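Local coordinates for Crh-like protein 5 (Neosartorya fumigata, PDB 6IBW) that cleaves chitin and, through its family 16 glycoside hydrolase domain, the part present here, transfers it to 1,6-beta-glucan or other chitin in the fungal cell wall, at residues Q112-G117 against Y124-Y129; Q34-A39 against D63-F68; A54-A59 against G188-N193. All coordinates share one frame; numbering follows the deposited sequence.

Interaction 1 (Q112-G117 against Y124-Y129). With NAG (2-acetamido-2-deoxy-beta-D-glucopyranose), chain D; NAG (2-acetamido-2-deoxy-beta-D-glucopyranose), chain C; NAG (2-acetamido-2-deoxy-beta-D-glucopyranose), chain B.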
# COMPACT_ATOMS: atom_id res chain seq x y z
N GLN A 112 2.21 -3.94 -10.85
CA GLN A 112 1.02 -4.73 -10.50
C GLN A 112 0.07 -3.93 -9.62
O GLN A 112 0.52 -3.09 -8.82
CB GLN A 112 1.45 -6.00 -9.82
CG GLN A 112 0.96 -7.22 -10.56
CD GLN A 112 1.23 -8.42 -9.69
OE1 GLN A 112 2.28 -9.06 -9.83
NE2 GLN A 112 0.34 -8.66 -8.74
N THR A 113 -1.22 -4.16 -9.82
CA THR A 113 -2.30 -3.67 -8.93
C THR A 113 -2.92 -4.91 -8.31
O THR A 113 -2.95 -5.94 -8.96
CB THR A 113 -3.30 -2.81 -9.70
OG1 THR A 113 -4.17 -3.68 -10.42
CG2 THR A 113 -2.63 -1.90 -10.70
N ASN A 114 -3.39 -4.82 -7.08
CA ASN A 114 -3.92 -6.03 -6.41
C ASN A 114 -4.84 -5.57 -5.29
O ASN A 114 -4.66 -4.44 -4.85
CB ASN A 114 -2.78 -6.93 -5.93
CG ASN A 114 -3.26 -8.28 -5.42
OD1 ASN A 114 -4.00 -9.00 -6.09
ND2 ASN A 114 -2.78 -8.65 -4.24
N TYR A 115 -5.78 -6.40 -4.88
CA TYR A 115 -6.63 -6.12 -3.69
C TYR A 115 -7.03 -7.44 -3.06
O TYR A 115 -6.92 -8.47 -3.71
CB TYR A 115 -7.85 -5.29 -4.10
CG TYR A 115 -8.96 -6.12 -4.67
CD1 TYR A 115 -9.89 -6.72 -3.83
CD2 TYR A 115 -9.08 -6.34 -6.03
CE1 TYR A 115 -10.90 -7.51 -4.32
CE2 TYR A 115 -10.10 -7.14 -6.54
CZ TYR A 115 -11.01 -7.72 -5.68
OH TYR A 115 -12.05 -8.49 -6.14
N PHE A 116 -7.46 -7.42 -1.80
CA PHE A 116 -8.26 -8.52 -1.20
C PHE A 116 -9.23 -7.92 -0.19
O PHE A 116 -9.09 -6.76 0.17
CB PHE A 116 -7.37 -9.67 -0.71
CG PHE A 116 -6.08 -9.30 -0.04
CD1 PHE A 116 -6.09 -8.79 1.26
CD2 PHE A 116 -4.85 -9.51 -0.66
CE1 PHE A 116 -4.90 -8.47 1.91
CE2 PHE A 116 -3.67 -9.18 -0.02
CZ PHE A 116 -3.69 -8.66 1.27
N GLY A 117 -10.29 -8.66 0.09
CA GLY A 117 -11.28 -8.32 1.13
C GLY A 117 -11.14 -9.28 2.28
O GLY A 117 -11.15 -10.47 2.01
N TYR A 124 -5.19 -16.25 -6.36
CA TYR A 124 -4.48 -14.97 -6.59
C TYR A 124 -4.98 -14.35 -7.90
O TYR A 124 -4.16 -14.00 -8.77
CB TYR A 124 -2.98 -15.21 -6.45
CG TYR A 124 -2.59 -15.52 -5.03
CD1 TYR A 124 -2.32 -14.50 -4.13
CD2 TYR A 124 -2.53 -16.83 -4.57
CE1 TYR A 124 -1.96 -14.77 -2.82
CE2 TYR A 124 -2.17 -17.11 -3.26
CZ TYR A 124 -1.90 -16.08 -2.38
OH TYR A 124 -1.55 -16.37 -1.09
N ASP A 125 -6.31 -14.19 -7.98
CA ASP A 125 -7.04 -13.72 -9.20
C ASP A 125 -7.46 -12.25 -9.05
O ASP A 125 -8.18 -11.73 -9.91
CB ASP A 125 -8.29 -14.57 -9.40
CG ASP A 125 -9.18 -14.45 -8.18
OD1 ASP A 125 -8.72 -14.87 -7.09
OD2 ASP A 125 -10.26 -13.85 -8.30
N ARG A 126 -7.04 -11.60 -7.96
CA ARG A 126 -7.32 -10.17 -7.70
C ARG A 126 -6.16 -9.31 -8.20
O ARG A 126 -6.03 -8.17 -7.71
CB ARG A 126 -7.54 -9.95 -6.21
CG ARG A 126 -8.74 -10.67 -5.61
CD ARG A 126 -8.41 -11.74 -4.60
NE ARG A 126 -7.12 -11.52 -3.97
CZ ARG A 126 -6.19 -12.45 -3.79
NH1 ARG A 126 -6.40 -13.70 -4.17
NH2 ARG A 126 -5.03 -12.15 -3.21
N GLY A 127 -5.33 -9.80 -9.13
CA GLY A 127 -4.13 -9.09 -9.59
C GLY A 127 -4.26 -8.63 -11.03
O GLY A 127 -4.93 -9.31 -11.81
N THR A 128 -3.61 -7.53 -11.40
CA THR A 128 -3.66 -6.97 -12.77
C THR A 128 -2.31 -6.32 -13.09
O THR A 128 -1.84 -5.53 -12.31
CB THR A 128 -4.83 -6.00 -12.89
OG1 THR A 128 -5.84 -6.78 -13.51
CG2 THR A 128 -4.58 -4.77 -13.73
N TYR A 129 -1.73 -6.64 -14.22
CA TYR A 129 -0.46 -6.02 -14.64
C TYR A 129 -0.82 -4.89 -15.59
O TYR A 129 -1.65 -5.09 -16.48
CB TYR A 129 0.42 -7.07 -15.30
CG TYR A 129 1.03 -8.07 -14.35
CD1 TYR A 129 2.20 -7.79 -13.69
CD2 TYR A 129 0.45 -9.32 -14.16
CE1 TYR A 129 2.79 -8.71 -12.84
CE2 TYR A 129 1.01 -10.24 -13.30
CZ TYR A 129 2.19 -9.94 -12.65
OH TYR A 129 2.73 -10.85 -11.79
C1 NAG D . 1.84 -12.89 -4.35
C2 NAG D . 0.92 -11.74 -4.78
C3 NAG D . 1.59 -10.40 -4.50
C4 NAG D . 1.92 -10.32 -3.00
C5 NAG D . 2.77 -11.51 -2.53
C6 NAG D . 2.88 -11.44 -1.01
C7 NAG D . -0.77 -11.86 -6.59
C8 NAG D . -1.01 -12.15 -8.05
N2 NAG D . 0.52 -11.87 -6.18
O3 NAG D . 0.75 -9.30 -4.92
O4 NAG D . 2.63 -9.12 -2.70
O5 NAG D . 2.23 -12.78 -2.96
O6 NAG D . 3.75 -12.45 -0.51
O7 NAG D . -1.72 -11.66 -5.85
C1 NAG C . 0.22 -7.91 -0.03
C2 NAG C . 0.80 -9.01 0.87
C3 NAG C . 1.73 -8.47 1.94
C4 NAG C . 2.73 -7.49 1.33
C5 NAG C . 2.08 -6.44 0.46
C6 NAG C . 3.15 -5.62 -0.24
C7 NAG C . -0.73 -10.95 0.91
C8 NAG C . -1.65 -11.77 1.76
N2 NAG C . -0.21 -9.85 1.49
O1 NAG C . -0.39 -8.48 -1.21
O3 NAG C . 2.45 -9.60 2.46
O4 NAG C . 3.43 -6.74 2.33
O5 NAG C . 1.23 -7.01 -0.52
O6 NAG C . 3.85 -6.36 -1.25
O7 NAG C . -0.47 -11.31 -0.23
C1 NAG B . 1.66 -18.14 -5.16
C2 NAG B . 2.73 -17.52 -4.24
C3 NAG B . 2.22 -16.14 -3.78
C4 NAG B . 1.97 -15.24 -4.99
C5 NAG B . 1.27 -15.97 -6.14
C6 NAG B . 1.42 -15.14 -7.42
C7 NAG B . 2.69 -18.53 -1.96
C8 NAG B . 3.49 -19.42 -1.05
N2 NAG B . 3.25 -18.37 -3.16
O1 NAG B . 1.83 -19.53 -5.53
O3 NAG B . 3.15 -15.50 -2.89
O4 NAG B . 1.14 -14.12 -4.61
O5 NAG B . 1.74 -17.32 -6.33
O6 NAG B . 0.89 -15.81 -8.57
O7 NAG B . 1.64 -18.00 -1.60

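Interaction 2 (Q34-A39 against D63-F68)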
# COMPACT_ATOMS: atom_id res chain seq x y z
N GLN A 34 3.70 11.80 11.47
CA GLN A 34 2.39 11.12 11.55
C GLN A 34 2.53 9.71 10.98
O GLN A 34 1.50 9.10 10.61
CB GLN A 34 1.33 11.95 10.84
CG GLN A 34 0.64 12.95 11.76
CD GLN A 34 0.22 14.18 11.01
OE1 GLN A 34 -0.95 14.35 10.68
NE2 GLN A 34 1.17 15.06 10.73
N TRP A 35 3.77 9.20 10.92
CA TRP A 35 4.13 7.86 10.40
C TRP A 35 4.88 7.09 11.50
O TRP A 35 5.49 7.76 12.35
CB TRP A 35 5.02 8.00 9.17
CG TRP A 35 4.36 8.65 8.00
CD1 TRP A 35 4.21 9.98 7.77
CD2 TRP A 35 3.81 7.98 6.84
NE1 TRP A 35 3.61 10.19 6.56
CE2 TRP A 35 3.35 8.99 5.97
CE3 TRP A 35 3.66 6.65 6.45
CZ2 TRP A 35 2.74 8.71 4.75
CZ3 TRP A 35 3.07 6.37 5.24
CH2 TRP A 35 2.61 7.39 4.40
N GLU A 36 4.87 5.77 11.47
CA GLU A 36 5.75 4.95 12.35
C GLU A 36 6.65 4.10 11.46
O GLU A 36 6.16 3.57 10.45
CB GLU A 36 4.94 4.18 13.41
CG GLU A 36 4.56 2.74 13.05
CD GLU A 36 3.18 2.26 13.51
OE1 GLU A 36 2.43 3.06 14.15
OE2 GLU A 36 2.82 1.09 13.19
N VAL A 37 7.93 4.01 11.80
CA VAL A 37 8.88 3.10 11.11
C VAL A 37 8.70 1.73 11.75
O VAL A 37 9.14 1.55 12.89
CB VAL A 37 10.31 3.66 11.19
CG1 VAL A 37 11.31 2.76 10.46
CG2 VAL A 37 10.36 5.07 10.63
N THR A 38 8.01 0.83 11.07
CA THR A 38 7.62 -0.50 11.60
C THR A 38 8.78 -1.50 11.47
O THR A 38 8.86 -2.41 12.29
CB THR A 38 6.32 -0.97 10.93
OG1 THR A 38 6.51 -0.90 9.52
CG2 THR A 38 5.16 -0.11 11.36
N ALA A 39 9.66 -1.32 10.48
CA ALA A 39 10.85 -2.17 10.27
C ALA A 39 11.97 -1.34 9.66
O ALA A 39 11.67 -0.33 9.00
CB ALA A 39 10.49 -3.34 9.40
N ASP A 63 4.25 3.03 8.12
CA ASP A 63 2.79 3.01 8.31
C ASP A 63 2.31 4.41 8.69
O ASP A 63 3.02 5.03 9.49
CB ASP A 63 2.50 2.24 9.58
CG ASP A 63 2.07 0.81 9.40
OD1 ASP A 63 2.84 0.03 8.81
OD2 ASP A 63 0.98 0.47 9.92
N THR A 64 1.14 4.88 8.27
CA THR A 64 0.61 6.16 8.81
C THR A 64 0.09 5.87 10.22
O THR A 64 -0.37 4.75 10.45
CB THR A 64 -0.46 6.79 7.93
OG1 THR A 64 -1.53 5.87 7.73
CG2 THR A 64 0.05 7.23 6.58
N ASP A 65 0.17 6.83 11.13
CA ASP A 65 -0.38 6.68 12.51
C ASP A 65 -1.90 6.62 12.42
O ASP A 65 -2.53 5.94 13.25
CB ASP A 65 -0.01 7.86 13.39
CG ASP A 65 1.39 7.72 13.92
OD1 ASP A 65 1.89 6.57 13.88
OD2 ASP A 65 1.96 8.75 14.34
N PHE A 66 -2.43 7.26 11.38
CA PHE A 66 -3.89 7.47 11.22
C PHE A 66 -4.48 6.53 10.17
O PHE A 66 -3.75 5.95 9.35
CB PHE A 66 -4.14 8.90 10.82
CG PHE A 66 -3.45 9.32 9.54
CD1 PHE A 66 -3.95 8.95 8.31
CD2 PHE A 66 -2.31 10.10 9.59
CE1 PHE A 66 -3.33 9.37 7.14
CE2 PHE A 66 -1.68 10.51 8.42
CZ PHE A 66 -2.19 10.15 7.20
N TYR A 67 -5.80 6.43 10.21
CA TYR A 67 -6.62 5.68 9.23
C TYR A 67 -7.53 6.66 8.51
O TYR A 67 -7.83 7.70 9.08
CB TYR A 67 -7.47 4.63 9.92
CG TYR A 67 -6.73 3.43 10.42
CD1 TYR A 67 -5.90 3.51 11.53
CD2 TYR A 67 -6.91 2.19 9.84
CE1 TYR A 67 -5.25 2.39 12.02
CE2 TYR A 67 -6.27 1.06 10.32
CZ TYR A 67 -5.43 1.17 11.41
OH TYR A 67 -4.80 0.07 11.91
N PHE A 68 -7.94 6.34 7.29
CA PHE A 68 -8.91 7.20 6.56
C PHE A 68 -10.01 6.28 6.04
O PHE A 68 -9.78 5.07 5.86
CB PHE A 68 -8.14 8.09 5.58
CG PHE A 68 -7.63 7.43 4.33
CD1 PHE A 68 -6.43 6.75 4.35
CD2 PHE A 68 -8.32 7.55 3.14
CE1 PHE A 68 -5.95 6.15 3.19
CE2 PHE A 68 -7.83 6.96 1.98
CZ PHE A 68 -6.65 6.25 2.01

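Interaction 3 (A54-A59 against G188-N193). With NAG (2-acetamido-2-deoxy-beta-D-glucopyranose), chain E.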
# COMPACT_ATOMS: atom_id res chain seq x y z
N ALA A 54 19.39 -3.55 1.38
CA ALA A 54 20.86 -3.66 1.30
C ALA A 54 21.29 -5.10 1.58
O ALA A 54 22.26 -5.54 0.98
CB ALA A 54 21.54 -2.68 2.22
N LYS A 55 20.58 -5.81 2.46
CA LYS A 55 21.00 -7.15 2.94
C LYS A 55 19.76 -8.02 3.15
O LYS A 55 18.64 -7.51 3.00
CB LYS A 55 21.84 -7.00 4.21
CG LYS A 55 21.09 -7.03 5.53
CD LYS A 55 21.99 -7.43 6.71
CE LYS A 55 22.63 -6.24 7.39
NZ LYS A 55 21.59 -5.38 8.02
N GLN A 56 19.96 -9.30 3.43
CA GLN A 56 18.85 -10.26 3.62
C GLN A 56 18.09 -9.82 4.88
O GLN A 56 18.74 -9.38 5.86
CB GLN A 56 19.33 -11.71 3.70
CG GLN A 56 18.32 -12.67 3.08
CD GLN A 56 18.35 -14.08 3.60
OE1 GLN A 56 19.20 -14.45 4.40
NE2 GLN A 56 17.41 -14.89 3.14
N GLY A 57 16.76 -9.89 4.83
CA GLY A 57 15.86 -9.52 5.94
C GLY A 57 15.52 -8.04 5.94
O GLY A 57 14.68 -7.67 6.76
N ASP A 58 16.13 -7.24 5.07
CA ASP A 58 15.85 -5.79 4.94
C ASP A 58 14.47 -5.61 4.30
O ASP A 58 14.32 -5.90 3.11
CB ASP A 58 16.89 -5.05 4.10
CG ASP A 58 18.09 -4.59 4.89
OD1 ASP A 58 18.21 -5.00 6.06
OD2 ASP A 58 18.90 -3.82 4.35
N ALA A 59 13.51 -5.13 5.09
CA ALA A 59 12.11 -4.89 4.66
C ALA A 59 11.65 -3.57 5.26
O ALA A 59 10.70 -3.52 6.02
CB ALA A 59 11.24 -6.05 5.08
N GLY A 188 11.12 -10.12 -2.41
CA GLY A 188 10.26 -11.28 -2.67
C GLY A 188 11.09 -12.43 -3.19
O GLY A 188 10.66 -13.58 -3.09
N GLY A 189 12.28 -12.11 -3.70
CA GLY A 189 13.28 -13.09 -4.16
C GLY A 189 14.23 -13.46 -3.05
O GLY A 189 15.28 -14.05 -3.34
N ASP A 190 13.90 -13.14 -1.80
CA ASP A 190 14.66 -13.61 -0.62
C ASP A 190 14.78 -15.12 -0.79
O ASP A 190 13.77 -15.77 -1.04
CB ASP A 190 13.95 -13.25 0.69
CG ASP A 190 14.71 -13.63 1.96
OD1 ASP A 190 15.28 -14.72 2.01
OD2 ASP A 190 14.74 -12.80 2.89
N PRO A 191 15.98 -15.72 -0.66
CA PRO A 191 16.16 -17.15 -0.92
C PRO A 191 15.33 -18.03 0.02
O PRO A 191 15.20 -19.18 -0.23
CB PRO A 191 17.65 -17.37 -0.62
CG PRO A 191 18.26 -16.00 -0.82
CD PRO A 191 17.22 -15.07 -0.24
N SER A 192 14.84 -17.46 1.12
CA SER A 192 14.15 -18.21 2.20
C SER A 192 12.64 -18.13 2.03
O SER A 192 11.95 -18.78 2.84
CB SER A 192 14.57 -17.70 3.56
OG SER A 192 13.62 -16.77 4.08
N ASN A 193 12.14 -17.40 1.03
CA ASN A 193 10.68 -17.32 0.77
C ASN A 193 10.24 -18.60 0.07
O ASN A 193 11.07 -19.36 -0.41
CB ASN A 193 10.28 -16.18 -0.15
CG ASN A 193 10.56 -14.80 0.38
OD1 ASN A 193 10.66 -14.58 1.58
ND2 ASN A 193 10.70 -13.87 -0.53
C1 NAG E . 8.39 -9.09 5.75
C2 NAG E . 9.77 -9.72 5.87
C3 NAG E . 9.92 -10.41 7.23
C4 NAG E . 9.49 -9.48 8.37
C5 NAG E . 8.32 -8.51 8.06
C6 NAG E . 8.37 -7.27 8.96
C7 NAG E . 10.94 -10.42 3.84
C8 NAG E . 11.06 -11.56 2.86
N2 NAG E . 10.02 -10.65 4.78
O3 NAG E . 11.30 -10.76 7.43
O4 NAG E . 9.22 -10.31 9.53
O5 NAG E . 8.35 -8.05 6.70
O6 NAG E . 9.17 -6.22 8.37
O7 NAG E . 11.65 -9.41 3.77

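Interaction 1 (Q112-G117 against Y124-Y129)
A beta hairpin in the substrate-binding sheet of the family 16 jelly roll joins Thr-113 to Thr-128, a hydrogen-bonded antiparallel pair. Thr-113 N bonds to Thr-128 O at 2.9 Å, and Thr-128 N returns one to Thr-113 O at 3.0 Å. On the sugar-binding face, Gln-112 lays its CG over one face of the Tyr-129 ring, 3.5 Å from the centroid, a CH-pi contact. Its amide is turned 63° from that ring, and OE1 accepts a hydrogen bond from Trp-200. Toward the turn Arg-126 takes over. Its CG packs over the Tyr-115 ring, 4.0 Å from the centroid, while the bent chain swings NE back to Tyr-115 O at 3.1 Å, a bond lying in both the guanidinium and carbonyl planes. CG of Phe-116 sits between its backbone N and carbonyl carbon (chi1 39°), which sends the ring toward the sugars, CE2 lying 3.6 Å from C7 of NAG chain C. Tyr-124, poorly ordered, borders NAG chains D and B. The hairpin lies at one end of the seven-stranded sheet: strand 110-116 bonds on its other side to strand 98-105, which carries the probable nucleophile Glu-98 and proton donor Glu-102, while Arg-161 of strand 158-164 bonds Thr-113 OG1 and Arg-126 O behind it.

Interaction 2 (Q34-A39 against D63-F68)
The two segments meet antiparallel: Glu-36 and Asp-63 form a hydrogen-bonded pair, Glu-36 N to Asp-63 O at 2.8 Å and Asp-63 N to Glu-36 O at 3.1 Å, and past the Trp-35 and Thr-64 pair Asp-65 N bonds to Gln-34 O at 2.7 Å. Side chains part to the two faces of the sheet. On the inner face CG2 of Thr-64 stands over the six-membered ring of Trp-35, 3.3 Å from its centroid and 11° off the normal, a CH-pi contact. Thr-64 is shared between rings, for its CB also lies over the centre of the Phe-66 ring. The threonine's OG1 sits between its own backbone N and carbonyl carbon (chi1 57°), from where it donates to Phe-66 O at 2.7 Å. Strand 35-39 is an outermost strand of the seven-stranded sheet, and Trp-35 and Phe-66 fill the core of the jelly roll, where Trp-35 touches Leu-181 and Leu-183 of its own sheet and Val-219 of the opposing one. The indole NE1 bonds to Tyr-22 OH. On the other face acidic groups gather. The side chains of Glu-36 and Asp-63 run side by side, their carboxylate planes nearly parallel but offset one above the other, OE2 to OD2 at 3.8 Å, and Glu-36 OE1 is 3.6 Å from Asp-65 OD1 with the planes turned 45° apart. Arg-180, which forms a salt bridge with Asp-63 OD2 and a long, weak ion pair with Glu-36, probably offsets much of this like charge. Thr-38 brings its methyl CG2 across the end of Asp-63, 3.5 Å from OD1, and beside that aspartate runs Arg-182, a chitin-binding residue.

Interaction 3 (A54-A59 against G188-N193)
Two loops touch at the protein surface where Gln-56 reaches across to Asp-190, linking the loop that follows strand 50-53 to the one between strand 180-187 and helix 195-200. Each loop contains a beta turn: type II from Lys-55 to Asp-58, type I from Asp-190 to Asn-193. The Gln-56 chain, extended beyond CG, crosses the Asp-190 side chain at about a right angle, with amide and carboxylate planes 47° apart. Its NE2 is modelled 2.4 Å from Asp-190 OD1, a hydrogen bond too short to be taken at face value. The same amide nitrogen lies alongside the proline ring, 3.4 Å from Pro-191 CD. Behind the link each loop holds itself. Asp-58 OD2 accepts from Ala-54 N, just ahead of the first turn, at 3.0 Å. In the second, Asp-190 has CG anti to its backbone N (chi1 -176°), which carries OD1 to Ser-192 N at 2.9 Å and completes an Asx turn. Tyr-207 touches Gln-56, Asp-190 and Pro-191, covering part of the junction. The sugar of NAG chain E comes up beside both loops: its O7 is 3.6 Å from Ala-59 CB and its methyl C8 is 3.3 Å from Asn-193 OD1. If the Gln-56 amide is placed about right, Asp-190 OD1 probably serves both the Asx turn and the amide of the other loop, a small polar link beside the sugar, with one polar side-chain pair between the two segments.

Overall arrangement
From the N terminus, segment 34-39 opens first, followed by 54-59, which starts interaction 3 before 63-68 closes interaction 2; these two therefore cross, and they touch where Ala-39 CB lies 3.4 Å from Ala-59 O. Interaction 1 opens and closes later, as a short hairpin wholly within the long excursion from 54-59 to 188-193. Interactions 1 and 2 join the two outermost pairs of strands of the same seven-stranded sheet, on opposite sides of the chain's centre, with centres 23 Å apart. Interaction 3 instead ties loops beside the substrate sugars, reaching from the strands near interaction 2 to the end of strand 180-187.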